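Endo-beta-1,4-glucanase (Bacillus licheniformis, PDB 2JEN) hydrolyses beta-1,4-glucan chains and, as a family 12 xyloglucanase, attacks the xyloglucan of plant cell walls. Local coordinates at residues A[166-171]-A[197-202]; A[170-175]-A[226-231]; A[158-163]-A[180-185]. The protein carries 1 engineered substitution. All coordinates share one frame; numbering follows the deposited sequence. Where two conformers were deposited one is given.

Contact 1: A[166-171]-A[197-202]. With GLC (alpha-D-glucopyranose), chain C; GLC (alpha-D-glucopyranose), chain B; GLC (alpha-D-glucopyranose), chain D; XYS (alpha-D-xylopyranose), chain E.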
loop_
_atom_site.group_PDB
_atom_site.type_symbol
_atom_site.label_atom_id
_atom_site.label_comp_id
_atom_site.label_asym_id
_atom_site.label_seq_id
_atom_site.Cartn_x
_atom_site.Cartn_y
_atom_site.Cartn_z
ATOM N N GLY A 166 20.553 20.113 -13.968
ATOM C CA GLY A 166 21.286 20.668 -15.090
ATOM C C GLY A 166 21.336 19.651 -16.204
ATOM O O GLY A 166 21.177 18.458 -15.968
ATOM N N PRO A 167 21.505 20.112 -17.438
ATOM C CA PRO A 167 21.365 19.290 -18.592
ATOM C C PRO A 167 22.627 18.556 -19.007
ATOM O O PRO A 167 23.724 18.788 -18.451
ATOM C CB PRO A 167 20.954 20.301 -19.664
ATOM C CG PRO A 167 21.761 21.498 -19.296
ATOM C CD PRO A 167 21.663 21.536 -17.799
ATOM N N ALA A 168 22.471 17.693 -20.004
ATOM C CA ALA A 168 23.590 16.989 -20.604
ATOM C C ALA A 168 24.317 17.961 -21.528
ATOM O O ALA A 168 23.724 18.853 -22.147
ATOM C CB ALA A 168 23.098 15.807 -21.388
ATOM N N GLY A 169 25.608 17.763 -21.643
ATOM C CA GLY A 169 26.399 18.517 -22.599
ATOM C C GLY A 169 26.901 19.823 -22.061
ATOM O O GLY A 169 26.934 20.061 -20.837
ATOM N N SER A 170 27.314 20.692 -22.982
ATOM C CA SER A 170 27.977 21.932 -22.625
ATOM C C SER A 170 27.157 23.135 -23.068
ATOM O O SER A 170 26.471 23.113 -24.092
ATOM C CB SER A 170 29.374 22.010 -23.248
ATOM O OG SER A 170 30.230 21.096 -22.595
ATOM N N TYR A 171 27.235 24.182 -22.274
ATOM C CA TYR A 171 26.535 25.420 -22.546
ATOM C C TYR A 171 27.078 26.107 -23.798
ATOM O O TYR A 171 28.289 26.308 -23.928
ATOM C CB TYR A 171 26.683 26.355 -21.346
ATOM C CG TYR A 171 26.077 27.729 -21.539
ATOM C CD1 TYR A 171 24.714 27.938 -21.670
ATOM C CD2 TYR A 171 26.905 28.838 -21.637
ATOM C CE1 TYR A 171 24.196 29.211 -21.844
ATOM C CE2 TYR A 171 26.383 30.100 -21.819
ATOM C CZ TYR A 171 25.041 30.281 -21.924
ATOM O OH TYR A 171 24.535 31.575 -22.063
ATOM N N TRP A 197 22.502 9.460 -29.534
ATOM C CA TRP A 197 21.873 10.616 -30.130
ATOM C C TRP A 197 22.471 11.918 -29.630
ATOM O O TRP A 197 22.860 12.043 -28.490
ATOM C CB TRP A 197 20.357 10.603 -29.900
ATOM C CG TRP A 197 19.935 10.203 -28.511
ATOM C CD1 TRP A 197 19.722 11.005 -27.423
ATOM C CD2 TRP A 197 19.632 8.881 -28.092
ATOM N NE1 TRP A 197 19.346 10.241 -26.356
ATOM C CE2 TRP A 197 19.299 8.933 -26.739
ATOM C CE3 TRP A 197 19.675 7.646 -28.725
ATOM C CZ2 TRP A 197 18.974 7.782 -26.001
ATOM C CZ3 TRP A 197 19.342 6.502 -28.007
ATOM C CH2 TRP A 197 19.000 6.588 -26.652
ATOM N N ASN A 198 22.491 12.914 -30.509
ATOM C CA ASN A 198 22.707 14.274 -30.049
ATOM C C ASN A 198 21.606 14.657 -29.091
ATOM O O ASN A 198 20.457 14.230 -29.270
ATOM C CB ASN A 198 22.714 15.202 -31.235
ATOM C CG ASN A 198 23.754 14.799 -32.254
ATOM O OD1 ASN A 198 24.938 14.742 -31.914
ATOM N ND2 ASN A 198 23.323 14.420 -33.456
ATOM N N VAL A 199 21.928 15.522 -28.118
ATOM C CA VAL A 199 20.906 16.082 -27.250
ATOM C C VAL A 199 21.125 17.596 -27.192
ATOM O O VAL A 199 22.194 18.087 -26.806
ATOM C CB VAL A 199 20.872 15.399 -25.854
ATOM C CG1 VAL A 199 22.222 15.406 -25.138
ATOM C CG2 VAL A 199 19.721 16.010 -25.010
ATOM N N PHE A 200 20.081 18.313 -27.567
ATOM C CA PHE A 200 20.048 19.736 -27.577
ATOM C C PHE A 200 19.017 20.193 -26.556
ATOM O O PHE A 200 17.824 19.852 -26.709
ATOM C CB PHE A 200 19.643 20.273 -28.948
ATOM C CG PHE A 200 20.470 19.731 -30.084
ATOM C CD1 PHE A 200 21.682 20.294 -30.397
ATOM C CD2 PHE A 200 20.001 18.692 -30.866
ATOM C CE1 PHE A 200 22.423 19.791 -31.453
ATOM C CE2 PHE A 200 20.719 18.213 -31.940
ATOM C CZ PHE A 200 21.950 18.780 -32.242
ATOM N N SER A 201 19.472 20.871 -25.523
ATOM C CA SER A 201 18.578 21.288 -24.420
ATOM C C SER A 201 18.453 22.784 -24.381
ATOM O O SER A 201 19.447 23.497 -24.449
ATOM C CB SER A 201 19.076 20.795 -23.054
ATOM O OG SER A 201 19.250 19.376 -23.061
ATOM N N PHE A 202 17.223 23.244 -24.254
ATOM C CA PHE A 202 16.845 24.638 -24.107
ATOM C C PHE A 202 16.229 24.818 -22.721
ATOM O O PHE A 202 15.182 24.248 -22.447
ATOM C CB PHE A 202 15.797 25.005 -25.165
ATOM C CG PHE A 202 16.291 24.908 -26.570
ATOM C CD1 PHE A 202 16.354 23.679 -27.225
ATOM C CD2 PHE A 202 16.752 26.042 -27.252
ATOM C CE1 PHE A 202 16.852 23.575 -28.520
ATOM C CE2 PHE A 202 17.218 25.929 -28.560
ATOM C CZ PHE A 202 17.289 24.731 -29.194
HETATM C C1 GLC C . 26.217 15.323 -15.453
HETATM C C2 GLC C . 26.048 14.564 -16.752
HETATM C C3 GLC C . 24.774 14.974 -17.489
HETATM C C4 GLC C . 23.567 14.941 -16.545
HETATM C C5 GLC C . 23.887 15.750 -15.301
HETATM C C6 GLC C . 22.751 15.685 -14.269
HETATM O O1 GLC C . 27.258 14.718 -14.703
HETATM O O2 GLC C . 27.136 14.876 -17.609
HETATM O O3 GLC C . 24.539 14.141 -18.600
HETATM O O4 GLC C . 22.449 15.559 -17.165
HETATM O O5 GLC C . 25.039 15.197 -14.677
HETATM O O6 GLC C . 23.207 16.346 -13.092
HETATM C C1 GLC B . 21.308 14.724 -17.457
HETATM C C2 GLC B . 20.213 15.609 -18.002
HETATM C C3 GLC B . 19.032 14.802 -18.486
HETATM C C4 GLC B . 19.452 13.636 -19.383
HETATM C C5 GLC B . 20.618 12.886 -18.718
HETATM C C6 GLC B . 21.152 11.798 -19.646
HETATM O O2 GLC B . 19.768 16.471 -16.977
HETATM O O3 GLC B . 18.179 15.651 -19.210
HETATM O O4 GLC B . 18.330 12.791 -19.637
HETATM O O5 GLC B . 21.674 13.784 -18.465
HETATM O O6 GLC B . 21.987 10.916 -18.894
HETATM C C1 GLC D . 17.077 13.099 -22.442
HETATM C C2 GLC D . 17.810 11.798 -22.756
HETATM C C3 GLC D . 16.798 10.769 -23.186
HETATM C C4 GLC D . 15.833 10.528 -22.031
HETATM C C5 GLC D . 15.181 11.889 -21.753
HETATM C C6 GLC D . 14.032 11.847 -20.738
HETATM O O1 GLC D . 17.941 14.145 -22.093
HETATM O O2 GLC D . 18.740 11.861 -23.815
HETATM O O3 GLC D . 17.570 9.653 -23.633
HETATM O O4 GLC D . 14.820 9.622 -22.409
HETATM O O5 GLC D . 16.191 12.810 -21.365
HETATM O O6 GLC D . 14.431 11.262 -19.517
HETATM C C1 XYS E . 22.629 17.620 -12.846
HETATM C C2 XYS E . 23.381 18.291 -11.725
HETATM C C3 XYS E . 23.194 17.516 -10.439
HETATM C C4 XYS E . 21.708 17.356 -10.171
HETATM C C5 XYS E . 21.078 16.713 -11.392
HETATM O O2 XYS E . 24.773 18.394 -12.054
HETATM O O3 XYS E . 23.841 18.169 -9.354
HETATM O O4 XYS E . 21.545 16.468 -9.075
HETATM O O5 XYS E . 21.268 17.504 -12.563
HETATM O O HOH W 1 21.769 19.086 -24.008
HETATM O O HOH W 2 19.702 17.432 -20.909
#
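P167 and S201 face each other with their CA atoms 6.8 Å apart, and A168 lies similarly against V199, so the loop 166-169 runs beside strand 195-204 without direct backbone bonds to it. Two carbon-carbon touches bridge the segments. P167 CB meets S201 CB at 3.9 Å, and A168 CB makes an apolar pair with V199 CG1 at 3.9 Å. The valine offers that methyl because CG1 stands between its backbone N and carbonyl carbon (chi1 54°), while CG2 points on toward the chain D glucose. Water fills the polar seam. Water 1 lies within bonding distance of A168 O at 2.7 Å, V199 O and S201 OG; its two hydrogens cannot serve every neighbour at once. Water 2 accepts from A168 N at 2.9 Å and links S201 OG to O3 of the chain B glucose, so one serine hydroxyl serves both waters. This is part of the wall of the glycan-binding cleft in the beta-sandwich (jelly-roll) fold of family 12, where strand 195-204 and the loop before strand 170-177 meet bound sugar. On the loop, O2 of the chain B glucose donates to G166 O at 2.6 Å; that glucose is also held by E243. G166 N gives a weak hydrogen bond to O5 of the xylose. Near the start of the strand, W197 presents the edge of its indole, NE1 donating to O2 of the chain D glucose at 3.1 Å in a nearly straight bond (163°), with a weak second branch to O3. A phenylalanine in place of W197 would probably leave O2 of that glucose without its N-H donor and less firmly placed. G169 takes backbone angles (phi 87°) where a CB would collide with the carbonyl oxygen of A168.

Contact 2: A[170-175]-A[226-231]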
loop_
_atom_site.group_PDB
_atom_site.type_symbol
_atom_site.label_atom_id
_atom_site.label_comp_id
_atom_site.label_asym_id
_atom_site.label_seq_id
_atom_site.Cartn_x
_atom_site.Cartn_y
_atom_site.Cartn_z
ATOM N N SER A 170 27.314 20.692 -22.982
ATOM C CA SER A 170 27.977 21.932 -22.625
ATOM C C SER A 170 27.157 23.135 -23.068
ATOM O O SER A 170 26.471 23.113 -24.092
ATOM C CB SER A 170 29.374 22.010 -23.248
ATOM O OG SER A 170 30.230 21.096 -22.595
ATOM N N TYR A 171 27.235 24.182 -22.274
ATOM C CA TYR A 171 26.535 25.420 -22.546
ATOM C C TYR A 171 27.078 26.107 -23.798
ATOM O O TYR A 171 28.289 26.308 -23.928
ATOM C CB TYR A 171 26.683 26.355 -21.346
ATOM C CG TYR A 171 26.077 27.729 -21.539
ATOM C CD1 TYR A 171 24.714 27.938 -21.670
ATOM C CD2 TYR A 171 26.905 28.838 -21.637
ATOM C CE1 TYR A 171 24.196 29.211 -21.844
ATOM C CE2 TYR A 171 26.383 30.100 -21.819
ATOM C CZ TYR A 171 25.041 30.281 -21.924
ATOM O OH TYR A 171 24.535 31.575 -22.063
ATOM N N VAL A 172 26.166 26.527 -24.660
ATOM C CA VAL A 172 26.472 27.191 -25.909
ATOM C C VAL A 172 26.290 28.704 -25.783
ATOM O O VAL A 172 27.255 29.491 -25.911
ATOM C CB VAL A 172 25.593 26.651 -27.054
ATOM C CG1 VAL A 172 25.977 27.344 -28.369
ATOM C CG2 VAL A 172 25.730 25.119 -27.176
ATOM N N GLU A 173 25.060 29.119 -25.552
ATOM C CA GLU A 173 24.632 30.501 -25.547
ATOM C C GLU A 173 23.198 30.599 -25.065
ATOM O O GLU A 173 22.499 29.590 -24.958
ATOM C CB GLU A 173 24.731 31.099 -26.952
ATOM C CG GLU A 173 23.761 30.529 -27.946
ATOM C CD GLU A 173 24.126 30.776 -29.405
ATOM O OE1 GLU A 173 25.178 31.389 -29.660
ATOM O OE2 GLU A 173 23.370 30.339 -30.310
ATOM N N THR A 174 22.764 31.825 -24.777
ATOM C CA THR A 174 21.387 32.148 -24.456
ATOM C C THR A 174 20.730 32.760 -25.663
ATOM O O THR A 174 21.311 33.636 -26.330
ATOM C CB THR A 174 21.310 33.010 -23.228
ATOM O OG1 THR A 174 21.879 32.288 -22.131
ATOM C CG2 THR A 174 19.885 33.412 -22.876
ATOM N N VAL A 175 19.534 32.279 -25.989
ATOM C CA VAL A 175 18.798 32.695 -27.177
ATOM C C VAL A 175 17.371 33.054 -26.849
ATOM O O VAL A 175 16.802 32.544 -25.872
ATOM C CB VAL A 175 18.771 31.589 -28.269
ATOM C CG1 VAL A 175 20.149 31.169 -28.585
ATOM C CG2 VAL A 175 17.951 30.347 -27.786
ATOM N N LYS A 226 22.449 27.076 -36.485
ATOM C CA LYS A 226 23.629 26.401 -35.931
ATOM C C LYS A 226 24.236 25.323 -36.828
ATOM O O LYS A 226 25.325 24.852 -36.550
ATOM C CB LYS A 226 23.289 25.782 -34.564
ATOM C CG LYS A 226 22.626 26.733 -33.609
ATOM C CD LYS A 226 23.383 28.046 -33.317
ATOM C CE LYS A 226 24.657 27.854 -32.544
ATOM N NZ LYS A 226 25.291 29.179 -32.180
ATOM N N GLN A 227 23.517 24.900 -37.873
ATOM C CA GLN A 227 23.948 23.815 -38.758
ATOM C C GLN A 227 24.264 22.503 -38.014
ATOM O O GLN A 227 25.171 21.730 -38.360
ATOM C CB GLN A 227 25.134 24.251 -39.627
ATOM C CG GLN A 227 24.814 25.482 -40.503
ATOM C CD GLN A 227 24.933 26.800 -39.774
ATOM O OE1 GLN A 227 24.106 27.699 -39.973
ATOM N NE2 GLN A 227 25.981 26.943 -38.943
ATOM N N TRP A 228 23.383 22.196 -37.056
ATOM C CA TRP A 228 23.502 21.012 -36.211
ATOM C C TRP A 228 22.455 19.941 -36.471
ATOM O O TRP A 228 22.465 18.894 -35.819
ATOM C CB TRP A 228 23.419 21.438 -34.749
ATOM C CG TRP A 228 24.608 22.100 -34.235
ATOM C CD1 TRP A 228 25.867 22.092 -34.796
ATOM C CD2 TRP A 228 24.698 22.887 -33.073
ATOM N NE1 TRP A 228 26.717 22.805 -34.029
ATOM C CE2 TRP A 228 26.043 23.337 -32.979
ATOM C CE3 TRP A 228 23.786 23.260 -32.086
ATOM C CZ2 TRP A 228 26.503 24.089 -31.922
ATOM C CZ3 TRP A 228 24.258 24.108 -31.046
ATOM C CH2 TRP A 228 25.590 24.488 -30.988
ATOM N N LEU A 229 21.538 20.172 -37.396
ATOM C CA LEU A 229 20.433 19.259 -37.626
ATOM C C LEU A 229 20.045 19.325 -39.091
ATOM O O LEU A 229 19.785 20.423 -39.606
ATOM C CB LEU A 229 19.275 19.675 -36.722
ATOM C CG LEU A 229 18.046 18.771 -36.657
ATOM C CD1 LEU A 229 18.403 17.386 -36.113
ATOM C CD2 LEU A 229 17.024 19.460 -35.788
ATOM N N SER A 230 19.995 18.168 -39.741
ATOM C CA SER A 230 19.552 18.070 -41.112
ATOM C C SER A 230 18.042 18.067 -41.244
ATOM O O SER A 230 17.359 17.356 -40.521
ATOM C CB SER A 230 20.110 16.801 -41.734
ATOM O OG SER A 230 19.551 16.612 -43.036
ATOM N N LYS A 231 17.490 18.803 -42.211
ATOM C CA LYS A 231 16.031 18.767 -42.394
ATOM C C LYS A 231 15.523 17.514 -43.111
ATOM O O LYS A 231 14.302 17.350 -43.264
ATOM C CB LYS A 231 15.490 20.062 -42.985
ATOM C CG LYS A 231 15.719 21.286 -42.075
ATOM C CD LYS A 231 14.943 22.511 -42.511
ATOM C CE LYS A 231 15.322 23.761 -41.766
ATOM N NZ LYS A 231 14.547 24.945 -42.226
#
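E173 and K226 make the charged part of this contact, a salt bridge in which NZ of K226 donates to OE2 of E173 at 2.9 Å. The two side chains extend toward one another across the gap between strand and loop, and the ammonium meets OE2 from above the carboxylate plane, 43° out of it, with OE1 farther from NZ at 3.4 Å. K226 gets there by folding at chi2 and chi3, whereas the glutamate chain runs extended beyond CG. OE2 has a second partner in the hydroxyl of Y221, so helix 215-225 and the residue just after it grip the same oxygen, which would probably favour the ionised carboxylate. The apolar part lies alongside: both methyls of V172 straddle the outer corner of the W228 indole, CG1 and CG2 each 3.9 Å from CH2. Strand 170-177 borders the sheet that carries the glycan cleft in this family 12 beta-sandwich, and the segment 226-231 leaves the fold's helix beside it. The chain leaves helical angles at Q227, with positive phi (55°), and W228 follows, its side chain directed toward the strand. The indole is also covered from within its own segment, K226 CB sitting 3.5 Å above one face toward the rim, and it makes a cation-pi contact with K186 of strand 180-192. Within the strand, OH of Y171 and OG1 of T174 pair at 2.8 Å. That bond runs in the plane of the tyrosine ring, at its edge, while E173 N lies over one face.

Contact 3: A[158-163]-A[180-185]. With GLC (alpha-D-glucopyranose), chain B.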
loop_
_atom_site.group_PDB
_atom_site.type_symbol
_atom_site.label_atom_id
_atom_site.label_comp_id
_atom_site.label_asym_id
_atom_site.label_seq_id
_atom_site.Cartn_x
_atom_site.Cartn_y
_atom_site.Cartn_z
ATOM N N ILE A 158 13.171 20.861 -23.985
ATOM C CA ILE A 158 12.759 22.230 -23.707
ATOM C C ILE A 158 12.278 22.260 -22.283
ATOM O O ILE A 158 11.162 21.791 -21.991
ATOM C CB ILE A 158 11.718 22.756 -24.711
ATOM C CG1 ILE A 158 12.167 22.566 -26.164
ATOM C CG2 ILE A 158 11.387 24.226 -24.382
ATOM C CD1 ILE A 158 11.168 22.938 -27.202
ATOM N N TRP A 159 13.096 22.782 -21.393
ATOM C CA TRP A 159 12.822 22.771 -19.966
ATOM C C TRP A 159 12.077 24.038 -19.546
ATOM O O TRP A 159 12.598 25.156 -19.663
ATOM C CB TRP A 159 14.084 22.666 -19.104
ATOM C CG TRP A 159 14.972 21.478 -19.311
ATOM C CD1 TRP A 159 15.157 20.726 -20.440
ATOM C CD2 TRP A 159 15.886 20.978 -18.340
ATOM N NE1 TRP A 159 16.109 19.754 -20.204
ATOM C CE2 TRP A 159 16.575 19.903 -18.923
ATOM C CE3 TRP A 159 16.185 21.337 -17.039
ATOM C CZ2 TRP A 159 17.552 19.178 -18.239
ATOM C CZ3 TRP A 159 17.160 20.600 -16.350
ATOM C CH2 TRP A 159 17.833 19.546 -16.978
ATOM N N LEU A 160 10.857 23.859 -19.057
ATOM C CA LEU A 160 10.057 24.934 -18.496
ATOM C C LEU A 160 10.301 25.108 -17.015
ATOM O O LEU A 160 9.978 26.153 -16.458
ATOM C CB LEU A 160 8.588 24.684 -18.769
ATOM C CG LEU A 160 8.161 24.579 -20.221
ATOM C CD1 LEU A 160 6.640 24.420 -20.352
ATOM C CD2 LEU A 160 8.680 25.732 -21.106
ATOM N N ASN A 161 10.864 24.080 -16.373
ATOM C CA ASN A 161 11.225 24.148 -14.973
ATOM C C ASN A 161 12.558 23.462 -14.814
ATOM O O ASN A 161 12.754 22.365 -15.338
ATOM C CB ASN A 161 10.166 23.431 -14.105
ATOM C CG ASN A 161 10.492 23.444 -12.606
ATOM O OD1 ASN A 161 11.499 22.874 -12.189
ATOM N ND2 ASN A 161 9.638 24.092 -11.810
ATOM N N ASN A 162 13.480 24.101 -14.080
ATOM C CA ASN A 162 14.705 23.461 -13.619
ATOM C C ASN A 162 14.756 23.660 -12.123
ATOM O O ASN A 162 14.815 24.822 -11.657
ATOM C CB ASN A 162 15.963 24.086 -14.277
ATOM C CG ASN A 162 17.220 23.402 -13.892
ATOM O OD1 ASN A 162 17.191 22.373 -13.204
ATOM N ND2 ASN A 162 18.367 23.998 -14.255
ATOM N N THR A 163 14.714 22.576 -11.344
ATOM C CA THR A 163 14.822 22.658 -9.906
ATOM C C THR A 163 16.013 21.843 -9.449
ATOM O O THR A 163 15.962 20.622 -9.303
ATOM C CB THR A 163 13.518 22.222 -9.222
ATOM O OG1 THR A 163 12.462 23.107 -9.647
ATOM C CG2 THR A 163 13.654 22.296 -7.692
ATOM N N HIS A 180 10.505 33.571 -25.466
ATOM C CA HIS A 180 11.130 33.146 -24.219
ATOM C C HIS A 180 12.651 33.145 -24.412
ATOM O O HIS A 180 13.139 32.910 -25.518
ATOM C CB HIS A 180 10.703 31.711 -23.863
ATOM C CG HIS A 180 9.225 31.509 -23.683
ATOM N ND1 HIS A 180 8.641 31.433 -22.440
ATOM C CD2 HIS A 180 8.224 31.369 -24.581
ATOM C CE1 HIS A 180 7.344 31.233 -22.583
ATOM N NE2 HIS A 180 7.059 31.188 -23.871
ATOM N N SER A 181 13.370 33.321 -23.315
ATOM C CA SER A 181 14.832 33.172 -23.312
ATOM C C SER A 181 15.243 31.799 -22.807
ATOM O O SER A 181 14.760 31.349 -21.766
ATOM C CB SER A 181 15.477 34.224 -22.439
ATOM O OG SER A 181 15.202 35.501 -23.026
ATOM N N TRP A 182 16.212 31.189 -23.488
ATOM C CA TRP A 182 16.644 29.813 -23.254
ATOM C C TRP A 182 18.154 29.743 -23.212
ATOM O O TRP A 182 18.838 30.252 -24.105
ATOM C CB TRP A 182 16.192 28.910 -24.403
ATOM C CG TRP A 182 14.735 29.028 -24.768
ATOM C CD1 TRP A 182 14.235 29.789 -25.747
ATOM C CD2 TRP A 182 13.626 28.388 -24.144
ATOM N NE1 TRP A 182 12.880 29.695 -25.792
ATOM C CE2 TRP A 182 12.474 28.819 -24.821
ATOM C CE3 TRP A 182 13.495 27.474 -23.082
ATOM C CZ2 TRP A 182 11.187 28.407 -24.442
ATOM C CZ3 TRP A 182 12.235 27.073 -22.711
ATOM C CH2 TRP A 182 11.096 27.498 -23.400
ATOM N N LYS A 183 18.687 29.045 -22.219
ATOM C CA LYS A 183 20.098 28.636 -22.238
ATOM C C LYS A 183 20.193 27.355 -23.064
ATOM O O LYS A 183 19.474 26.397 -22.807
ATOM C CB LYS A 183 20.602 28.391 -20.820
ATOM C CG LYS A 183 20.512 29.610 -19.949
ATOM C CD LYS A 183 20.816 29.264 -18.492
ATOM C CE LYS A 183 19.573 28.533 -17.790
ATOM N NZ LYS A 183 19.756 28.345 -16.295
ATOM N N VAL A 184 21.054 27.337 -24.060
ATOM C CA VAL A 184 21.185 26.250 -25.014
ATOM C C VAL A 184 22.403 25.405 -24.673
ATOM O O VAL A 184 23.474 25.955 -24.400
ATOM C CB VAL A 184 21.339 26.767 -26.456
ATOM C CG1 VAL A 184 21.526 25.632 -27.451
ATOM C CG2 VAL A 184 20.209 27.717 -26.825
ATOM N N TYR A 185 22.229 24.093 -24.645
ATOM C CA TYR A 185 23.268 23.114 -24.389
ATOM C C TYR A 185 23.312 22.071 -25.486
ATOM O O TYR A 185 22.274 21.715 -26.080
ATOM C CB TYR A 185 23.016 22.401 -23.067
ATOM C CG TYR A 185 23.038 23.337 -21.888
ATOM C CD1 TYR A 185 21.960 24.153 -21.602
ATOM C CD2 TYR A 185 24.119 23.362 -21.006
ATOM C CE1 TYR A 185 21.973 25.011 -20.516
ATOM C CE2 TYR A 185 24.124 24.230 -19.904
ATOM C CZ TYR A 185 23.061 25.041 -19.698
ATOM O OH TYR A 185 23.052 25.906 -18.590
HETATM C C1 GLC B . 21.308 14.724 -17.457
HETATM C C2 GLC B . 20.213 15.609 -18.002
HETATM C C3 GLC B . 19.032 14.802 -18.486
HETATM C C4 GLC B . 19.452 13.636 -19.383
HETATM C C5 GLC B . 20.618 12.886 -18.718
HETATM C C6 GLC B . 21.152 11.798 -19.646
HETATM O O2 GLC B . 19.768 16.471 -16.977
HETATM O O3 GLC B . 18.179 15.651 -19.210
HETATM O O4 GLC B . 18.330 12.791 -19.637
HETATM O O5 GLC B . 21.674 13.784 -18.465
HETATM O O6 GLC B . 21.987 10.916 -18.894
HETATM O O HOH W 3 17.814 26.980 -14.842
#
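I158 and W182 form the tight side of this contact: CG2 of the isoleucine lies 3.4 Å from CZ3 and equally near CH2, meeting the six-membered end of the indole at a slant. I158 has CG1 beside its backbone N (chi1 -52°), which leaves CG2, not the longer branch, facing the tryptophan. L160 adds CD2 at 3.8 Å from CH2, coming in at the ring edge, and W159 O stands in the ring plane 3.6 Å from CZ3. Three consecutive residues thus cup one corner of a buried indole; its NE1 bonds to I177 O, and F218 packs against the ring edge-to-face. The segments are not sheet neighbours; strand 195-204 lies between 154-163 and 180-192, and W182 reaches past it on the helix side of the sheet. At L160 and N161, both opposite A134, a classic beta bulge interrupts strand 154-163 as the chain turns a corner. Beyond that corner the contact is loose and wet. N162 and K183 do not touch but share water 3, which accepts from N162 ND2 at 3.1 Å and from K183 NZ at 2.8 Å. W159 turns the other way, into the cleft, its ring edge facing the chain B glucose, with CH2 3.6 Å from O2.

Overall arrangement
All three contacts reach the same sheet; contacts 1 and 3 are buried, and contact 2 lies at the surface. Contact 1 works through water and sugar, contact 3 through dense apolar packing about an indole, and contact 2 through a salt bridge beside a tryptophan. Contacts 1 and 2 share S170 and Y171 of strand 170-177, and F200 CZ packs on W228 O at 3.6 Å. Main-chain pairing joins the others: W159 N lies 2.8 Å from F202 O, and V172 N 2.8 Å from V184 O, both probable hydrogen bonds. Contacts 1 and 3 meet the same chain B glucose, while contact 2 ties the sheet's border to the end of helix 215-225.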